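Local coordinates for Beta/gamma crystallin domain-containing protein 1 (Homo sapiens, PDB 3CW3), which may suppress malignant melanoma through interactions with the cytoskeleton, and is represented here by a non-lens betagamma-crystallin domain built from two Greek key motifs, at residues Trp43-Gln48 / Gly90-Val95; Gly1-Tyr6 / Ile36-Gly41. One frame throughout, in Å; residues are numbered along the deposited sequence.

The two contacts lie in different sheets of the betagamma-crystallin domain, each pairing two antiparallel strands within its own sheet: contact 2 joins 2-6 to 33-40 in the four-stranded sheet, and contact 1 joins 42-46 to 91-95 in the three-stranded one. Strands 33-40 and 42-46 follow each other in the chain, so the polypeptide passes from one sheet straight into the other. Both contacts are partly buried, and each carries a classic beta bulge near one end. The buried faces meet where the W43 ring packs on V3 and I92 touches I5; the ring's rim also lies against the backbone of G1 and K2. Contact 1 adds an aromatic stack and a serine hydroxyl bond; contact 2 relies on aliphatic packing inside and a water-linked arginine outside.

Contact 1. Residues Trp43-Gln48 / Gly90-Val95; sequences WILYEQ and GSIRHV
G90 opens the second segment as the first half of a classic beta bulge: its N and that of S91 both point to Y46 O, the G90 bond short (2.7 Å) and the S91 bond weak. S91 returns the exchange through its carbonyl, which receives Y46 N nearly along the C=O axis. Its OG, held in the crowded position between backbone N and carbonyl carbon (chi1 49°), donates to Q48 O at 2.7 Å and also bonds F51 N, tying down the chain just past the corner at E47. I92 turns inward beside L45, the two chains running alongside each other, and its CG2 meets W43 CE3 at 3.5 Å. R93 makes the paired backbone bonds with I44, the one from R93 N to I44 O being almost straight (172°). Its CB sits at the edge of the Y46 ring, while its guanidinium leads away to a salt bridge with D21. H94, with CG anti to the backbone N, lays its imidazole over one face of the W43 six-membered ring as an offset stack, planes 20° apart and ND1 3.4 Å from W43 CZ2. V95 ends the segment with CG2 against I44 CG1 at 3.9 Å. This antiparallel pairing of strands 42-46 and 91-95 belongs to the second Greek key motif of a betagamma-crystallin domain.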
ATOM      1  N   TRP A  43      -4.326  -6.059  -7.800  1.00 14.00           N
ATOM      2  CA  TRP A  43      -3.499  -6.367  -6.645  1.00 15.61           C
ATOM      3  C   TRP A  43      -4.241  -6.166  -5.342  1.00 14.59           C
ATOM      4  O   TRP A  43      -5.300  -5.551  -5.308  1.00 15.63           O
ATOM      5  CB  TRP A  43      -2.265  -5.467  -6.636  1.00 13.73           C
ATOM      6  CG  TRP A  43      -1.424  -5.587  -7.861  1.00 15.96           C
ATOM      7  CD1 TRP A  43      -1.688  -5.071  -9.099  1.00 15.18           C
ATOM      8  CD2 TRP A  43      -0.192  -6.298  -7.973  1.00 15.56           C
ATOM      9  NE1 TRP A  43      -0.687  -5.421  -9.978  1.00 16.18           N
ATOM     10  CE2 TRP A  43       0.243  -6.175  -9.311  1.00 15.22           C
ATOM     11  CE3 TRP A  43       0.590  -7.034  -7.071  1.00 15.51           C
ATOM     12  CZ2 TRP A  43       1.426  -6.760  -9.770  1.00 16.28           C
ATOM     13  CZ3 TRP A  43       1.768  -7.616  -7.530  1.00 16.20           C
ATOM     14  CH2 TRP A  43       2.173  -7.474  -8.866  1.00 17.01           C
ATOM     15  N   ILE A  44      -3.670  -6.695  -4.268  1.00 14.27           N
ATOM     16  CA  ILE A  44      -4.248  -6.530  -2.946  1.00 13.77           C
ATOM     17  C   ILE A  44      -3.123  -6.184  -1.983  1.00 14.00           C
ATOM     18  O   ILE A  44      -2.118  -6.893  -1.915  1.00 13.64           O
ATOM     19  CB  ILE A  44      -4.914  -7.813  -2.420  1.00 14.66           C
ATOM     20  CG1 ILE A  44      -5.979  -8.310  -3.399  1.00 16.55           C
ATOM     21  CG2 ILE A  44      -5.559  -7.522  -1.064  1.00 14.43           C
ATOM     22  CD1 ILE A  44      -6.490  -9.686  -3.061  1.00 20.31           C
ATOM     23  N   LEU A  45      -3.291  -5.093  -1.246  1.00 12.81           N
ATOM     24  CA  LEU A  45      -2.295  -4.694  -0.266  1.00 13.74           C
ATOM     25  C   LEU A  45      -2.818  -5.200   1.073  1.00 15.71           C
ATOM     26  O   LEU A  45      -3.972  -4.950   1.423  1.00 16.05           O
ATOM     27  CB  LEU A  45      -2.150  -3.174  -0.215  1.00 14.63           C
ATOM     28  CG  LEU A  45      -1.843  -2.435  -1.518  1.00 16.05           C
ATOM     29  CD1 LEU A  45      -1.701  -0.954  -1.210  1.00 16.15           C
ATOM     30  CD2 LEU A  45      -0.565  -2.972  -2.147  1.00 13.85           C
ATOM     31  N   TYR A  46      -1.987  -5.937   1.801  1.00 14.66           N
ATOM     32  CA  TYR A  46      -2.388  -6.463   3.101  1.00 15.57           C
ATOM     33  C   TYR A  46      -1.621  -5.808   4.239  1.00 15.41           C
ATOM     34  O   TYR A  46      -0.446  -5.465   4.104  1.00 16.58           O
ATOM     35  CB  TYR A  46      -2.174  -7.974   3.172  1.00 15.13           C
ATOM     36  CG  TYR A  46      -3.198  -8.795   2.423  1.00 16.28           C
ATOM     37  CD1 TYR A  46      -2.952  -9.253   1.130  1.00 14.08           C
ATOM     38  CD2 TYR A  46      -4.406  -9.147   3.026  1.00 16.83           C
ATOM     39  CE1 TYR A  46      -3.885 -10.054   0.457  1.00 16.10           C
ATOM     40  CE2 TYR A  46      -5.340  -9.939   2.365  1.00 16.10           C
ATOM     41  CZ  TYR A  46      -5.075 -10.394   1.089  1.00 16.85           C
ATOM     42  OH  TYR A  46      -5.993 -11.207   0.462  1.00 13.14           O
ATOM     43  N   GLU A  47      -2.300  -5.653   5.368  1.00 16.38           N
ATOM     44  CA  GLU A  47      -1.714  -5.053   6.555  1.00 15.59           C
ATOM     45  C   GLU A  47      -0.639  -5.944   7.180  1.00 14.79           C
ATOM     46  O   GLU A  47       0.338  -5.450   7.739  1.00 14.92           O
ATOM     47  CB  GLU A  47      -2.820  -4.784   7.576  1.00 18.53           C
ATOM     48  CG  GLU A  47      -2.330  -4.512   8.982  1.00 18.54           C
ATOM     49  CD  GLU A  47      -3.466  -4.466   9.985  1.00 20.94           C
ATOM     50  OE1 GLU A  47      -4.422  -5.262   9.845  1.00 20.45           O
ATOM     51  OE2 GLU A  47      -3.394  -3.645  10.919  1.00 22.21           O
ATOM     52  N   GLN A  48      -0.818  -7.256   7.077  1.00 14.75           N
ATOM     53  CA  GLN A  48       0.134  -8.191   7.667  1.00 18.02           C
ATOM     54  C   GLN A  48       0.731  -9.162   6.659  1.00 17.61           C
ATOM     55  O   GLN A  48       0.191  -9.351   5.572  1.00 16.86           O
ATOM     56  CB  GLN A  48      -0.552  -8.983   8.782  1.00 19.77           C
ATOM     57  CG  GLN A  48      -1.325  -8.101   9.751  1.00 26.52           C
ATOM     58  CD  GLN A  48      -1.895  -8.873  10.918  1.00 28.75           C
ATOM     59  OE1 GLN A  48      -2.553  -9.896  10.739  1.00 29.92           O
ATOM     60  NE2 GLN A  48      -1.651  -8.379  12.126  1.00 33.32           N
ATOM     61  N   GLY A  90       2.167  -5.137   4.873  1.00 15.55           N
ATOM     62  CA  GLY A  90       2.528  -6.472   5.324  1.00 14.30           C
ATOM     63  C   GLY A  90       2.849  -7.445   4.204  1.00 14.43           C
ATOM     64  O   GLY A  90       3.795  -8.225   4.292  1.00 15.27           O
ATOM     65  N   SER A  91       2.048  -7.410   3.151  1.00 13.80           N
ATOM     66  CA  SER A  91       2.251  -8.291   2.012  1.00 14.02           C
ATOM     67  C   SER A  91       1.459  -7.769   0.828  1.00 13.35           C
ATOM     68  O   SER A  91       0.498  -7.015   0.996  1.00 14.04           O
ATOM     69  CB  SER A  91       1.825  -9.728   2.359  1.00 13.90           C
ATOM     70  OG  SER A  91       0.541  -9.765   2.964  1.00 14.60           O
ATOM     71  N   ILE A  92       1.882  -8.158  -0.368  1.00 12.93           N
ATOM     72  CA  ILE A  92       1.233  -7.723  -1.595  1.00 12.14           C
ATOM     73  C   ILE A  92       0.885  -8.952  -2.424  1.00 13.60           C
ATOM     74  O   ILE A  92       1.756  -9.765  -2.752  1.00 13.60           O
ATOM     75  CB  ILE A  92       2.169  -6.779  -2.399  1.00 12.68           C
ATOM     76  CG1 ILE A  92       2.374  -5.479  -1.613  1.00 13.78           C
ATOM     77  CG2 ILE A  92       1.598  -6.515  -3.779  1.00 10.94           C
ATOM     78  CD1 ILE A  92       3.319  -4.476  -2.275  1.00 14.42           C
ATOM     79  N   ARG A  93      -0.398  -9.087  -2.744  1.00 12.81           N
ATOM     80  CA  ARG A  93      -0.875 -10.217  -3.524  1.00 12.75           C
ATOM     81  C   ARG A  93      -1.103  -9.834  -4.980  1.00 13.83           C
ATOM     82  O   ARG A  93      -1.774  -8.847  -5.287  1.00 13.20           O
ATOM     83  CB  ARG A  93      -2.177 -10.753  -2.923  1.00 14.31           C
ATOM     84  CG  ARG A  93      -2.656 -12.071  -3.524  1.00 14.33           C
ATOM     85  CD  ARG A  93      -1.943 -13.269  -2.894  1.00 15.53           C
ATOM     86  NE  ARG A  93      -2.590 -14.528  -3.263  1.00 16.54           N
ATOM     87  CZ  ARG A  93      -2.439 -15.143  -4.434  1.00 15.67           C
ATOM     88  NH1 ARG A  93      -1.647 -14.628  -5.369  1.00 13.01           N
ATOM     89  NH2 ARG A  93      -3.098 -16.271  -4.676  1.00 15.79           N
ATOM     90  N   HIS A  94      -0.534 -10.635  -5.871  1.00 15.93           N
ATOM     91  CA  HIS A  94      -0.648 -10.436  -7.309  1.00 18.38           C
ATOM     92  C   HIS A  94      -1.858 -11.244  -7.772  1.00 20.68           C
ATOM     93  O   HIS A  94      -1.803 -12.472  -7.853  1.00 20.56           O
ATOM     94  CB  HIS A  94       0.644 -10.924  -7.980  1.00 20.17           C
ATOM     95  CG  HIS A  94       0.651 -10.796  -9.470  1.00 22.92           C
ATOM     96  ND1 HIS A  94      -0.078  -9.839 -10.143  1.00 25.54           N
ATOM     97  CD2 HIS A  94       1.339 -11.479 -10.417  1.00 23.05           C
ATOM     98  CE1 HIS A  94       0.161  -9.937 -11.438  1.00 24.00           C
ATOM     99  NE2 HIS A  94       1.017 -10.923 -11.631  1.00 23.61           N
ATOM    100  N   VAL A  95      -2.957 -10.550  -8.058  1.00 21.97           N
ATOM    101  CA  VAL A  95      -4.179 -11.217  -8.484  1.00 25.98           C
ATOM    102  C   VAL A  95      -4.082 -11.779  -9.896  1.00 30.04           C
ATOM    103  O   VAL A  95      -4.088 -11.036 -10.882  1.00 31.65           O
ATOM    104  CB  VAL A  95      -5.391 -10.271  -8.390  1.00 26.12           C
ATOM    105  CG1 VAL A  95      -6.658 -11.010  -8.791  1.00 26.38           C
ATOM    106  CG2 VAL A  95      -5.517  -9.739  -6.968  1.00 26.01           C
TER

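Contact 2. Residues Gly1-Tyr6 / Ile36-Gly41; sequences GKVVIY and IKVVRG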
ATOM      1  N   GLY A   1       0.583  -8.853 -14.049  1.00 19.42           N
ATOM      2  CA  GLY A   1       0.412  -7.407 -13.763  1.00 19.46           C
ATOM      3  C   GLY A   1       1.682  -6.753 -13.257  1.00 18.00           C
ATOM      4  O   GLY A   1       2.738  -7.384 -13.189  1.00 17.95           O
ATOM      5  N   LYS A   2       1.573  -5.474 -12.912  1.00 17.27           N
ATOM      6  CA  LYS A   2       2.694  -4.711 -12.390  1.00 16.16           C
ATOM      7  C   LYS A   2       2.193  -3.531 -11.567  1.00 15.96           C
ATOM      8  O   LYS A   2       1.326  -2.778 -12.010  1.00 15.81           O
ATOM      9  CB  LYS A   2       3.587  -4.177 -13.523  1.00 17.53           C
ATOM     10  CG  LYS A   2       4.731  -3.297 -13.006  1.00 18.56           C
ATOM     11  CD  LYS A   2       5.800  -2.993 -14.058  1.00 21.96           C
ATOM     12  CE  LYS A   2       5.371  -1.902 -15.026  1.00 21.40           C
ATOM     13  NZ  LYS A   2       6.451  -1.582 -16.013  1.00 21.52           N
ATOM     14  N   VAL A   3       2.726  -3.389 -10.360  1.00 15.37           N
ATOM     15  CA  VAL A   3       2.365  -2.266  -9.503  1.00 14.35           C
ATOM     16  C   VAL A   3       3.676  -1.655  -9.028  1.00 16.05           C
ATOM     17  O   VAL A   3       4.589  -2.374  -8.617  1.00 14.04           O
ATOM     18  CB  VAL A   3       1.500  -2.704  -8.277  1.00 14.78           C
ATOM     19  CG1 VAL A   3       2.221  -3.751  -7.449  1.00 13.49           C
ATOM     20  CG2 VAL A   3       1.183  -1.487  -7.416  1.00 13.44           C
ATOM     21  N   VAL A   4       3.792  -0.336  -9.134  1.00 15.28           N
ATOM     22  CA  VAL A   4       5.008   0.338  -8.705  1.00 16.77           C
ATOM     23  C   VAL A   4       4.678   1.239  -7.532  1.00 18.11           C
ATOM     24  O   VAL A   4       3.593   1.830  -7.470  1.00 18.11           O
ATOM     25  CB  VAL A   4       5.648   1.180  -9.847  1.00 17.71           C
ATOM     26  CG1 VAL A   4       5.913   0.291 -11.057  1.00 19.09           C
ATOM     27  CG2 VAL A   4       4.748   2.343 -10.224  1.00 19.53           C
ATOM     28  N   ILE A   5       5.618   1.335  -6.601  1.00 16.29           N
ATOM     29  CA  ILE A   5       5.433   2.142  -5.412  1.00 15.38           C
ATOM     30  C   ILE A   5       6.505   3.213  -5.291  1.00 17.40           C
ATOM     31  O   ILE A   5       7.700   2.908  -5.213  1.00 15.31           O
ATOM     32  CB  ILE A   5       5.478   1.259  -4.142  1.00 15.60           C
ATOM     33  CG1 ILE A   5       4.370   0.204  -4.208  1.00 14.26           C
ATOM     34  CG2 ILE A   5       5.352   2.121  -2.892  1.00 14.19           C
ATOM     35  CD1 ILE A   5       4.417  -0.818  -3.094  1.00 17.89           C
ATOM     36  N   TYR A   6       6.076   4.469  -5.294  1.00 17.70           N
ATOM     37  CA  TYR A   6       7.004   5.577  -5.130  1.00 20.68           C
ATOM     38  C   TYR A   6       7.021   5.895  -3.643  1.00 23.21           C
ATOM     39  O   TYR A   6       6.059   6.438  -3.101  1.00 20.01           O
ATOM     40  CB  TYR A   6       6.545   6.798  -5.922  1.00 18.51           C
ATOM     41  CG  TYR A   6       6.507   6.559  -7.409  1.00 20.47           C
ATOM     42  CD1 TYR A   6       5.323   6.192  -8.050  1.00 20.91           C
ATOM     43  CD2 TYR A   6       7.664   6.673  -8.177  1.00 21.18           C
ATOM     44  CE1 TYR A   6       5.295   5.947  -9.422  1.00 21.46           C
ATOM     45  CE2 TYR A   6       7.646   6.428  -9.545  1.00 22.52           C
ATOM     46  CZ  TYR A   6       6.463   6.066 -10.160  1.00 21.53           C
ATOM     47  OH  TYR A   6       6.453   5.822 -11.514  1.00 25.82           O
ATOM     48  N   ILE A  36       0.951   4.630  -4.898  1.00 15.09           N
ATOM     49  CA  ILE A  36       0.860   3.261  -5.385  1.00 15.79           C
ATOM     50  C   ILE A  36       0.274   3.375  -6.783  1.00 15.97           C
ATOM     51  O   ILE A  36      -0.837   3.878  -6.952  1.00 16.94           O
ATOM     52  CB  ILE A  36      -0.109   2.398  -4.543  1.00 16.10           C
ATOM     53  CG1 ILE A  36       0.311   2.385  -3.068  1.00 17.28           C
ATOM     54  CG2 ILE A  36      -0.157   0.987  -5.110  1.00 18.47           C
ATOM     55  CD1 ILE A  36       1.693   1.822  -2.804  1.00 19.29           C
ATOM     56  N   LYS A  37       1.015   2.915  -7.782  1.00 14.55           N
ATOM     57  CA  LYS A  37       0.541   2.990  -9.151  1.00 13.56           C
ATOM     58  C   LYS A  37       0.390   1.614  -9.782  1.00 14.48           C
ATOM     59  O   LYS A  37       1.382   0.977 -10.153  1.00 12.10           O
ATOM     60  CB  LYS A  37       1.499   3.843  -9.993  1.00 15.22           C
ATOM     61  CG  LYS A  37       1.066   4.014 -11.445  1.00 18.19           C
ATOM     62  CD  LYS A  37       2.021   4.927 -12.209  1.00 22.52           C
ATOM     63  CE  LYS A  37       1.618   5.052 -13.672  1.00 22.02           C
ATOM     64  NZ  LYS A  37       0.255   5.631 -13.816  1.00 24.39           N
ATOM     65  N   VAL A  38      -0.847   1.141  -9.883  1.00 11.50           N
ATOM     66  CA  VAL A  38      -1.085  -0.145 -10.520  1.00 12.77           C
ATOM     67  C   VAL A  38      -1.066   0.166 -12.011  1.00 14.62           C
ATOM     68  O   VAL A  38      -1.970   0.821 -12.533  1.00 14.21           O
ATOM     69  CB  VAL A  38      -2.457  -0.753 -10.124  1.00 13.55           C
ATOM     70  CG1 VAL A  38      -2.761  -1.969 -10.995  1.00 11.88           C
ATOM     71  CG2 VAL A  38      -2.440  -1.172  -8.659  1.00 11.26           C
ATOM     72  N   VAL A  39      -0.010  -0.288 -12.678  1.00 14.44           N
ATOM     73  CA  VAL A  39       0.170  -0.066 -14.105  1.00 16.57           C
ATOM     74  C   VAL A  39      -0.736  -0.993 -14.902  1.00 16.45           C
ATOM     75  O   VAL A  39      -1.307  -0.604 -15.922  1.00 17.62           O
ATOM     76  CB  VAL A  39       1.638  -0.316 -14.504  1.00 16.88           C
ATOM     77  CG1 VAL A  39       1.820  -0.093 -15.982  1.00 18.49           C
ATOM     78  CG2 VAL A  39       2.553   0.607 -13.708  1.00 20.55           C
ATOM     79  N   ARG A  40      -0.853  -2.229 -14.435  1.00 15.64           N
ATOM     80  CA  ARG A  40      -1.709  -3.208 -15.081  1.00 16.74           C
ATOM     81  C   ARG A  40      -1.987  -4.353 -14.122  1.00 16.66           C
ATOM     82  O   ARG A  40      -1.195  -4.627 -13.210  1.00 15.38           O
ATOM     83  CB  ARG A  40      -1.061  -3.732 -16.368  1.00 18.22           C
ATOM     84  CG  ARG A  40       0.355  -4.223 -16.198  1.00 19.72           C
ATOM     85  CD  ARG A  40       0.918  -4.784 -17.497  1.00 20.75           C
ATOM     86  NE  ARG A  40       2.264  -5.302 -17.288  1.00 19.85           N
ATOM     87  CZ  ARG A  40       3.372  -4.577 -17.378  1.00 21.15           C
ATOM     88  NH1 ARG A  40       3.309  -3.288 -17.695  1.00 21.29           N
ATOM     89  NH2 ARG A  40       4.547  -5.138 -17.120  1.00 22.64           N
ATOM     90  N   GLY A  41      -3.127  -5.003 -14.320  1.00 15.59           N
ATOM     91  CA  GLY A  41      -3.502  -6.118 -13.472  1.00 16.84           C
ATOM     92  C   GLY A  41      -4.279  -5.683 -12.247  1.00 17.16           C
ATOM     93  O   GLY A  41      -4.756  -4.546 -12.162  1.00 17.47           O
TER
HETATM   94  O   HOH W   1       1.720  -7.846 -16.520  1.00 37.88           O
HETATM   95  O   HOH W   2       4.525  -7.851 -16.079  1.00 40.97           O
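Backbone bonds join strands 2-6 and 36-40 in antiparallel fashion. V4 and K37 form a hydrogen-bonded pair, in which K37 N reaches V4 O nearly along the C=O axis whereas V4 N lies above the plane of the K37 carbonyl. Toward the start of G1-Y6 and the end of I36-G41, V39 and R40 both face K2 in a classic beta bulge: K2 O takes V39 N at 2.9 Å and, weakly, R40 N, while K2 N donates to R40 O. Apolar contacts fill the inner face. I36 CD1 presses against I5 CG1 at 3.4 Å, tighter than usual for two carbons, and V3 CG2, anti to its backbone N, touches both I36 CG2 (3.6 Å) and V38 CG2. On the outer face V4 CG2 lies beside K37 CB. Charged groups gather at the bulge. The R40 and K2 side chains cross obliquely, with K2 CB over the centre of one guanidinium face, and K2 NZ comes within 4.0 Å of R40 NH1, a like-charge approach that probably costs some energy. Two waters in the guanidinium plane accept from R40 NE and R40 NH2 respectively; the first also accepts from G1 N, at 2.9 Å. K37 NZ instead forms a salt bridge with E62. Strands 16-18 and 61-66 flank the pair within the sheet, and W43 and L58 of the other sheet pack against its inner face.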